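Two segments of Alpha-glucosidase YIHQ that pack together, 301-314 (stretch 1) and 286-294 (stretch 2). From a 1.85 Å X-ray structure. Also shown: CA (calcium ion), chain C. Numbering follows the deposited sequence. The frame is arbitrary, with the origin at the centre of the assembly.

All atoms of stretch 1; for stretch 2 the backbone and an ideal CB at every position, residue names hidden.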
# COMPACT_ATOMS: atom_id res chain seq x y z
N ARG A 301 -1.10 6.70 24.21
CA ARG A 301 -0.74 7.00 22.86
C ARG A 301 0.78 7.16 22.90
O ARG A 301 1.35 7.35 23.96
CB ARG A 301 -1.46 8.30 22.45
CG ARG A 301 -2.35 8.30 21.23
CD ARG A 301 -3.61 7.47 21.37
NE ARG A 301 -3.33 6.03 21.22
CZ ARG A 301 -4.11 5.01 21.64
NH1 ARG A 301 -5.31 5.23 22.24
NH2 ARG A 301 -3.66 3.75 21.45
N VAL A 302 1.43 7.06 21.75
CA VAL A 302 2.84 7.28 21.58
C VAL A 302 3.03 8.82 21.67
O VAL A 302 2.18 9.57 21.17
CB VAL A 302 3.30 6.78 20.22
CG1 VAL A 302 4.72 7.15 19.93
CG2 VAL A 302 3.14 5.27 20.14
N MET A 303 4.14 9.23 22.26
CA MET A 303 4.55 10.62 22.35
C MET A 303 5.22 11.00 21.03
O MET A 303 6.28 10.43 20.63
CB MET A 303 5.50 10.78 23.58
CG MET A 303 6.17 12.13 23.78
SD MET A 303 4.98 13.33 24.43
CE MET A 303 4.53 12.64 26.01
N TRP A 304 4.66 11.98 20.32
CA TRP A 304 5.18 12.30 19.00
C TRP A 304 6.41 13.25 18.98
O TRP A 304 6.38 14.37 18.42
CB TRP A 304 4.06 12.81 18.09
CG TRP A 304 3.02 11.79 17.72
CD1 TRP A 304 2.88 10.55 18.20
CD2 TRP A 304 1.97 11.97 16.79
NE1 TRP A 304 1.76 9.94 17.66
CE2 TRP A 304 1.20 10.81 16.79
CE3 TRP A 304 1.58 13.02 15.99
CZ2 TRP A 304 0.09 10.65 15.97
CZ3 TRP A 304 0.43 12.85 15.18
CH2 TRP A 304 -0.23 11.68 15.16
N ASN A 305 7.47 12.84 19.63
CA ASN A 305 8.74 13.52 19.57
C ASN A 305 9.83 12.45 19.41
O ASN A 305 10.04 11.68 20.32
CB ASN A 305 8.95 14.36 20.84
CG ASN A 305 10.09 15.37 20.67
OD1 ASN A 305 9.95 16.34 19.95
ND2 ASN A 305 11.24 15.05 21.19
N TRP A 306 10.53 12.49 18.28
CA TRP A 306 11.29 11.37 17.71
C TRP A 306 12.74 11.35 18.24
O TRP A 306 13.74 11.50 17.54
CB TRP A 306 11.16 11.33 16.17
CG TRP A 306 9.80 11.69 15.73
CD1 TRP A 306 9.46 12.71 14.90
CD2 TRP A 306 8.61 11.02 16.04
NE1 TRP A 306 8.12 12.76 14.72
CE2 TRP A 306 7.56 11.77 15.46
CE3 TRP A 306 8.30 9.93 16.86
CZ2 TRP A 306 6.27 11.39 15.55
CZ3 TRP A 306 6.99 9.56 16.96
CH2 TRP A 306 5.99 10.28 16.32
N LYS A 307 12.77 11.03 19.53
CA LYS A 307 14.00 10.86 20.24
C LYS A 307 13.76 9.85 21.36
O LYS A 307 12.67 9.83 21.97
CB LYS A 307 14.35 12.23 20.79
CG LYS A 307 15.71 12.43 21.41
CD LYS A 307 16.09 13.93 21.31
CE LYS A 307 14.98 15.00 21.63
NZ LYS A 307 14.82 16.12 20.62
N TRP A 308 14.77 9.05 21.65
CA TRP A 308 14.67 7.98 22.69
C TRP A 308 14.31 8.59 24.03
O TRP A 308 14.90 9.57 24.42
CB TRP A 308 16.01 7.21 22.78
CG TRP A 308 16.21 6.46 24.00
CD1 TRP A 308 15.31 5.73 24.66
CD2 TRP A 308 17.40 6.41 24.76
NE1 TRP A 308 15.86 5.19 25.78
CE2 TRP A 308 17.14 5.59 25.87
CE3 TRP A 308 18.67 6.97 24.59
CZ2 TRP A 308 18.13 5.29 26.88
CZ3 TRP A 308 19.69 6.65 25.59
CH2 TRP A 308 19.38 5.82 26.71
N ASN A 309 13.30 8.09 24.67
CA ASN A 309 12.84 8.55 25.91
C ASN A 309 13.39 7.59 27.00
O ASN A 309 12.90 6.46 27.20
CB ASN A 309 11.30 8.55 25.87
CG ASN A 309 10.65 9.13 27.12
OD1 ASN A 309 11.03 8.81 28.26
ND2 ASN A 309 9.61 9.93 26.93
N SER A 310 14.44 8.03 27.71
CA SER A 310 15.09 7.13 28.71
C SER A 310 14.30 6.94 29.97
O SER A 310 14.58 6.03 30.76
CB SER A 310 16.49 7.69 29.06
OG SER A 310 16.30 8.97 29.63
N GLU A 311 13.25 7.75 30.19
CA GLU A 311 12.32 7.45 31.26
C GLU A 311 11.41 6.25 30.96
O GLU A 311 11.16 5.36 31.81
CB GLU A 311 11.49 8.71 31.63
CG GLU A 311 12.39 9.89 32.07
CD GLU A 311 13.14 9.62 33.41
OE1 GLU A 311 12.89 8.59 34.08
OE2 GLU A 311 13.99 10.45 33.83
N ASN A 312 10.82 6.26 29.76
CA ASN A 312 9.97 5.10 29.39
C ASN A 312 10.79 3.83 29.01
O ASN A 312 10.32 2.72 29.24
CB ASN A 312 9.03 5.51 28.27
CG ASN A 312 7.83 4.58 28.14
OD1 ASN A 312 7.23 4.16 29.11
ND2 ASN A 312 7.47 4.25 26.89
N TYR A 313 11.96 4.02 28.41
CA TYR A 313 12.85 2.93 27.95
C TYR A 313 14.26 3.12 28.57
O TYR A 313 15.25 3.35 27.87
CB TYR A 313 12.94 2.88 26.41
CG TYR A 313 11.78 2.12 25.91
CD1 TYR A 313 10.51 2.73 25.79
CD2 TYR A 313 11.87 0.76 25.67
CE1 TYR A 313 9.35 1.97 25.40
CE2 TYR A 313 10.76 -0.01 25.33
CZ TYR A 313 9.52 0.60 25.13
OH TYR A 313 8.47 -0.15 24.85
N PRO A 314 14.34 2.95 29.92
CA PRO A 314 15.68 3.02 30.52
C PRO A 314 16.67 1.99 29.96
O PRO A 314 16.28 0.79 29.75
CB PRO A 314 15.41 2.79 32.00
CG PRO A 314 14.14 1.99 32.08
CD PRO A 314 13.29 2.51 30.88
N UNK A 286 9.74 -4.55 18.25
CA UNK A 286 9.25 -3.30 17.63
C UNK A 286 8.42 -2.62 18.75
O UNK A 286 7.39 -3.14 19.18
CB UNK A 286 8.43 -3.56 16.37
N UNK A 287 8.95 -1.53 19.27
CA UNK A 287 8.38 -0.82 20.42
C UNK A 287 8.07 0.60 19.97
O UNK A 287 8.94 1.51 19.98
CB UNK A 287 9.33 -0.83 21.62
N UNK A 288 6.84 0.82 19.57
CA UNK A 288 6.49 2.15 19.06
C UNK A 288 6.49 3.29 20.14
O UNK A 288 6.55 4.48 19.75
CB UNK A 288 5.11 2.07 18.41
N UNK A 289 6.41 2.90 21.42
CA UNK A 289 6.52 3.88 22.54
C UNK A 289 7.94 4.19 23.02
O UNK A 289 8.06 4.78 24.10
CB UNK A 289 5.72 3.36 23.74
N UNK A 290 8.95 3.93 22.17
CA UNK A 290 10.33 4.25 22.39
C UNK A 290 10.59 5.72 22.75
O UNK A 290 11.57 6.03 23.44
CB UNK A 290 11.13 3.88 21.14
N UNK A 291 9.69 6.57 22.30
CA UNK A 291 9.68 8.03 22.46
C UNK A 291 8.83 8.49 23.64
O UNK A 291 8.78 9.67 23.97
CB UNK A 291 9.17 8.69 21.18
N UNK A 292 8.24 7.58 24.39
CA UNK A 292 7.33 7.93 25.47
C UNK A 292 5.87 7.72 25.19
O UNK A 292 5.47 7.29 24.07
CB UNK A 292 7.54 9.40 25.85
N UNK A 293 5.12 7.82 26.28
CA UNK A 293 3.72 7.53 26.38
C UNK A 293 3.04 8.83 26.76
O UNK A 293 3.42 9.55 27.76
CB UNK A 293 3.44 6.41 27.39
N UNK A 294 2.04 9.14 25.96
CA UNK A 294 1.13 10.27 26.20
C UNK A 294 -0.21 9.70 26.63
O UNK A 294 -0.87 8.92 25.90
CB UNK A 294 0.98 11.15 24.96
CA CA C . 13.89 6.90 35.38

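At position 286 nothing of stretch 1 lies within 5.5 Å of the ideal CB, so the visible atoms leave the choice open; the residue is W286, whose side chain takes no part in this contact.

Position 287 points its CB toward stretch 1, 3.4 Å from Y313 OH. The room ahead is short, which favours a small side chain. A287 fits, its CB lying 3.8 Å from Y313 CZ.

At position 288 the CB points sideways, 4.1 Å from V302 CG2, and a range of side chains with an aliphatic first portion would suit. Q288 supplies one, its CG 3.7 Å from V302 CG2, while its backbone O lies 3.2 Å from V302 CG1.

Position 289 is more demanding. Its CB points toward stretch 1, 3.7 Å from N312 ND2 and 4.2 Å from Y313 CE1, so an amide donor and a tyrosine hydroxyl lie within reach of a short side chain. An acceptor is the natural answer, with aspartate or asparagine of suitable length. D289 takes both offers: Y313 OH donates to D289 OD1 (2.7 Å), and N312 ND2 donates to D289 OD2 (3.1 Å). The same N312 ND2 also reaches D289 O (2.9 Å), so one amide ties side chain and backbone together.

The CB of position 290 points away, 4.8 Å from Y313 CD1, so many side chains would fit; a broad apolar one that turns back could reach the backbone of 306-308. W290 does so with chi1 near +76° (p): its ring lies beneath K307 O, which sits over one face, and W290 CE3 comes 4.1 Å from W308 CB. The backbone contributes as well, N309 N donating to W290 O (3.0 Å).

Position 291 is crowded by carbonyls, its ideal CB 3.2 Å from N305 O and 3.4 Å from M303 O. A small side chain carrying a donor would suit best; serine is an obvious candidate. S291, with chi1 in p, donates from OG to M303 O at 2.6 Å, and its backbone O accepts from N309 ND2 (3.1 Å).

At position 292 phi/psi of 105/168 would jam a CB against the preceding carbonyl, and an ideal CB would also stand 2.4 Å from N309 ND2. Both point to glycine. G292 lets the chains close up, with M303 N donating to G292 O (3.0 Å).

Position 293 begins a strand, pairing with V302 in an antiparallel non-hydrogen-bonded bridge. Its CB points away overall, so many side chains, including beta-branched ones, would do. I293 places CD1 3.4 Å from N312 OD1.

Position 294 pairs with R301, its CB on the same sheet face as that of R301 and 4.0 Å from M303 CE. A long side chain could follow the methionine. R294 does, with M303 SD over one guanidinium face, 3.4 Å from R294 NH2. Backbone bonds R294 N to R301 O and R301 N to R294 O, each 2.8 Å, complete the pair.

Stretch 2 286-294: WAQDWSGIR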
# COMPACT_ATOMS: atom_id res chain seq x y z
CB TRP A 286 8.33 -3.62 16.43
CG TRP A 286 7.61 -2.36 16.00
CD1 TRP A 286 8.18 -1.18 15.67
CD2 TRP A 286 6.20 -2.14 16.02
NE1 TRP A 286 7.22 -0.23 15.41
CE2 TRP A 286 5.98 -0.81 15.61
CE3 TRP A 286 5.12 -2.96 16.23
CZ2 TRP A 286 4.69 -0.25 15.56
CZ3 TRP A 286 3.83 -2.41 16.09
CH2 TRP A 286 3.64 -1.07 15.80
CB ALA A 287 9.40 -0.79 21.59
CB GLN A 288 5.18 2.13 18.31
CG GLN A 288 3.95 1.76 19.13
CD GLN A 288 2.65 1.93 18.35
OE1 GLN A 288 2.65 2.39 17.19
NE2 GLN A 288 1.53 1.70 19.05
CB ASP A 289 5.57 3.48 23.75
CG ASP A 289 5.94 2.21 24.40
OD1 ASP A 289 6.55 1.37 23.70
OD2 ASP A 289 5.68 2.03 25.61
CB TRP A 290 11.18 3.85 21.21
CG TRP A 290 11.05 4.78 20.06
CD1 TRP A 290 9.92 5.02 19.34
CD2 TRP A 290 12.04 5.69 19.57
NE1 TRP A 290 10.17 5.99 18.41
CE2 TRP A 290 11.44 6.44 18.54
CE3 TRP A 290 13.37 5.95 19.91
CZ2 TRP A 290 12.16 7.43 17.79
CZ3 TRP A 290 14.09 6.92 19.15
CH2 TRP A 290 13.45 7.65 18.12
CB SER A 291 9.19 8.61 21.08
OG SER A 291 7.81 8.29 20.84
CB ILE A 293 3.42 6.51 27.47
CG1 ILE A 293 4.08 5.17 27.16
CG2 ILE A 293 1.92 6.37 27.65
CD1 ILE A 293 3.97 4.18 28.33
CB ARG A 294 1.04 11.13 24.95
CG ARG A 294 -0.02 12.24 25.09
CD ARG A 294 0.63 13.54 25.33
NE ARG A 294 1.38 14.02 24.19
CZ ARG A 294 2.04 15.15 24.20
NH1 ARG A 294 2.08 15.92 25.32
NH2 ARG A 294 2.70 15.53 23.13
O HOH W 1 2.28 13.52 21.26
O HOH W 2 15.31 6.66 33.34
O HOH W 3 12.80 4.96 34.03
O HOH W 4 15.66 8.43 35.71
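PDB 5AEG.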